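Local coordinates for protein sulfate transporter/antisigma-factor antagonist STAS (Planctomyces limnophilus, PDB 3T6O) that probably acts as an anti-sigma factor antagonist, a STAS-domain protein of the kind that regulates transcription by relieving sigma factor inhibition, at residues V83-V89 with W106-K112. Residue numbers count along the deposited sequence, not the author numbering.
Sequences VFALCSV and WPRYSTK
Two neighbouring parallel strands meet here at the edge of the five-stranded mixed sheet: 83-87, whose other side pairs with strand 50-54, and the short outermost strand 108-109. Leu86 lies beside Arg108 and Cys87 beside Tyr109, CA to CA 4.7 Å in both pairs. Leu86 hydrogen-bonds to the residues flanking Arg108, its N donating to Pro107 O (2.9 Å) and its O accepting from Tyr109 N (3.0 Å); Ser88 N then donates to Tyr109 O (3.2 Å). The extended backbone ends at Ser88, whose phi/psi of 58/43 is left-handed helical and turns the chain away.

Leu86 and Arg108 point to the same face of the sheet, with Phe84 on that side too. Trp106 (chi1 m), in the loop just before strand 108-109, directs its CA-to-CB bond toward strand 83-87, and its indole comes close to the Phe84 ring, with Phe84 CD1 over its face 3.5 Å from Trp106 NE1, the planes oblique at 49°. Leu86 CD1 sits 4.1 Å from Trp106 CE3, and helix 63-76 packs against the indole. Further along, Val89 CG2 meets Arg108 CD at 3.6 Å beside helix 91-97. On the other face, Ala85 CB touches the Tyr109 ring edge (CE2, 4.2 Å), while Cys87 SG (chi1 p) lies 3.6 Å from Lys112 CA.

Water joins the C-terminal ends: one molecule links Val89 N, Tyr109 O and Arg108 NH1, another Ser88 OG and Ser110 O. Thr111 N-caps helix 112-118 through Glu114 N, and Lys112 NZ reaches a salt bridge with Glu12. Helix 91-97 connects the two parallel strands, completing a beta-alpha-beta crossover of the alpha/beta STAS fold.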
loop_
_atom_site.group_PDB
_atom_site.type_symbol
_atom_site.label_atom_id
_atom_site.label_comp_id
_atom_site.label_asym_id
_atom_site.label_seq_id
_atom_site.Cartn_x
_atom_site.Cartn_y
_atom_site.Cartn_z
ATOM N N VAL A 83 20.442 -11.436 -0.716
ATOM C CA VAL A 83 19.669 -12.451 -0.018
ATOM C C VAL A 83 19.019 -11.786 1.146
ATOM O O VAL A 83 19.673 -11.073 1.899
ATOM C CB VAL A 83 20.537 -13.633 0.552
ATOM C CG1 VAL A 83 19.666 -14.590 1.387
ATOM C CG2 VAL A 83 21.315 -14.362 -0.540
ATOM N N PHE A 84 17.729 -12.029 1.307
ATOM C CA PHE A 84 16.970 -11.506 2.427
ATOM C C PHE A 84 16.348 -12.739 3.071
ATOM O O PHE A 84 15.478 -13.382 2.452
ATOM C CB PHE A 84 15.875 -10.546 1.923
ATOM C CG PHE A 84 15.145 -9.812 3.030
ATOM C CD1 PHE A 84 14.062 -10.369 3.634
ATOM C CD2 PHE A 84 15.521 -8.533 3.400
ATOM C CE1 PHE A 84 13.378 -9.715 4.655
ATOM C CE2 PHE A 84 14.868 -7.865 4.409
ATOM C CZ PHE A 84 13.779 -8.463 5.043
ATOM N N ALA A 85 16.826 -13.099 4.258
ATOM C CA ALA A 85 16.521 -14.383 4.916
ATOM C C ALA A 85 15.940 -14.158 6.320
ATOM O O ALA A 85 16.119 -13.109 6.965
ATOM C CB ALA A 85 17.817 -15.284 4.988
ATOM N N LEU A 86 15.209 -15.146 6.797
ATOM C CA LEU A 86 14.742 -15.144 8.181
ATOM C C LEU A 86 15.339 -16.338 8.928
ATOM O O LEU A 86 15.771 -17.328 8.299
ATOM C CB LEU A 86 13.240 -15.261 8.201
ATOM C CG LEU A 86 12.379 -14.355 7.316
ATOM C CD1 LEU A 86 10.877 -14.670 7.580
ATOM C CD2 LEU A 86 12.654 -12.911 7.565
ATOM N N CYS A 87 15.387 -16.241 10.255
ATOM C CA CYS A 87 15.694 -17.391 11.092
ATOM C C CYS A 87 15.037 -17.285 12.443
ATOM O O CYS A 87 14.557 -16.236 12.816
ATOM C CB CYS A 87 17.199 -17.650 11.284
ATOM S SG CYS A 87 18.110 -16.394 12.231
ATOM N N SER A 88 14.969 -18.426 13.124
ATOM C CA SER A 88 14.477 -18.506 14.498
ATOM C C SER A 88 13.055 -17.978 14.638
ATOM O O SER A 88 12.708 -17.309 15.613
ATOM C CB SER A 88 15.453 -17.809 15.455
ATOM O OG SER A 88 16.641 -18.567 15.448
ATOM N N VAL A 89 12.229 -18.351 13.672
ATOM C CA VAL A 89 10.831 -17.872 13.600
ATOM C C VAL A 89 10.021 -18.816 14.453
ATOM O O VAL A 89 10.068 -20.043 14.251
ATOM C CB VAL A 89 10.321 -17.857 12.160
ATOM C CG1 VAL A 89 8.882 -17.161 12.047
ATOM C CG2 VAL A 89 11.283 -17.162 11.297
ATOM N N TRP A 106 11.996 -15.476 0.649
ATOM C CA TRP A 106 12.958 -15.252 1.731
ATOM C C TRP A 106 13.336 -16.639 2.324
ATOM O O TRP A 106 12.477 -17.330 2.907
ATOM C CB TRP A 106 12.329 -14.399 2.818
ATOM C CG TRP A 106 11.836 -13.075 2.390
ATOM C CD1 TRP A 106 12.236 -12.345 1.308
ATOM C CD2 TRP A 106 10.883 -12.291 3.068
ATOM N NE1 TRP A 106 11.576 -11.152 1.272
ATOM C CE2 TRP A 106 10.744 -11.090 2.354
ATOM C CE3 TRP A 106 10.129 -12.482 4.221
ATOM C CZ2 TRP A 106 9.847 -10.109 2.730
ATOM C CZ3 TRP A 106 9.262 -11.515 4.611
ATOM C CH2 TRP A 106 9.118 -10.333 3.868
ATOM N N PRO A 107 14.561 -17.099 2.081
ATOM C CA PRO A 107 14.911 -18.391 2.680
ATOM C C PRO A 107 14.786 -18.295 4.187
ATOM O O PRO A 107 15.155 -17.271 4.775
ATOM C CB PRO A 107 16.351 -18.596 2.257
ATOM C CG PRO A 107 16.770 -17.376 1.579
ATOM C CD PRO A 107 15.621 -16.596 1.201
ATOM N N ARG A 108 14.189 -19.315 4.793
ATOM C CA ARG A 108 14.086 -19.379 6.229
ATOM C C ARG A 108 14.890 -20.571 6.822
ATOM O O ARG A 108 14.858 -21.681 6.293
ATOM C CB ARG A 108 12.636 -19.442 6.624
ATOM C CG ARG A 108 12.425 -19.595 8.137
ATOM C CD ARG A 108 10.972 -19.316 8.468
ATOM N NE ARG A 108 10.097 -20.354 7.960
ATOM C CZ ARG A 108 9.858 -21.517 8.552
ATOM N NH1 ARG A 108 10.482 -21.870 9.687
ATOM N NH2 ARG A 108 8.999 -22.354 7.974
ATOM N N TYR A 109 15.570 -20.308 7.931
ATOM C CA TYR A 109 16.480 -21.274 8.599
ATOM C C TYR A 109 16.155 -21.380 10.089
ATOM O O TYR A 109 15.595 -20.455 10.685
ATOM C CB TYR A 109 17.941 -20.846 8.435
ATOM C CG TYR A 109 18.381 -20.745 7.003
ATOM C CD1 TYR A 109 18.762 -21.857 6.287
ATOM C CD2 TYR A 109 18.376 -19.533 6.355
ATOM C CE1 TYR A 109 19.137 -21.755 4.935
ATOM C CE2 TYR A 109 18.753 -19.415 5.036
ATOM C CZ TYR A 109 19.119 -20.509 4.337
ATOM O OH TYR A 109 19.518 -20.333 3.033
ATOM N N SER A 110 16.474 -22.506 10.704
ATOM C CA SER A 110 15.984 -22.711 12.067
ATOM C C SER A 110 16.762 -21.912 13.084
ATOM O O SER A 110 16.204 -21.544 14.076
ATOM C CB SER A 110 15.950 -24.196 12.463
ATOM O OG SER A 110 17.241 -24.709 12.480
ATOM N N THR A 111 18.036 -21.641 12.822
ATOM C CA THR A 111 18.885 -20.889 13.733
ATOM C C THR A 111 19.777 -19.930 12.935
ATOM O O THR A 111 19.978 -20.102 11.735
ATOM C CB THR A 111 19.811 -21.814 14.557
ATOM O OG1 THR A 111 20.768 -22.381 13.672
ATOM C CG2 THR A 111 19.042 -22.974 15.277
ATOM N N LYS A 112 20.304 -18.936 13.609
ATOM C CA LYS A 112 21.245 -18.006 13.006
ATOM C C LYS A 112 22.483 -18.701 12.436
ATOM O O LYS A 112 22.936 -18.368 11.324
ATOM C CB LYS A 112 21.699 -16.946 14.022
ATOM C CG LYS A 112 22.671 -15.948 13.380
ATOM C CD LYS A 112 22.870 -14.664 14.165
ATOM C CE LYS A 112 23.449 -14.884 15.548
ATOM N NZ LYS A 112 23.898 -13.534 16.078
HETATM O O HOH W 1 16.257 -20.700 16.977
HETATM O O HOH W 2 18.944 -17.527 16.275
HETATM O O HOH W 3 12.811 -20.494 11.511
#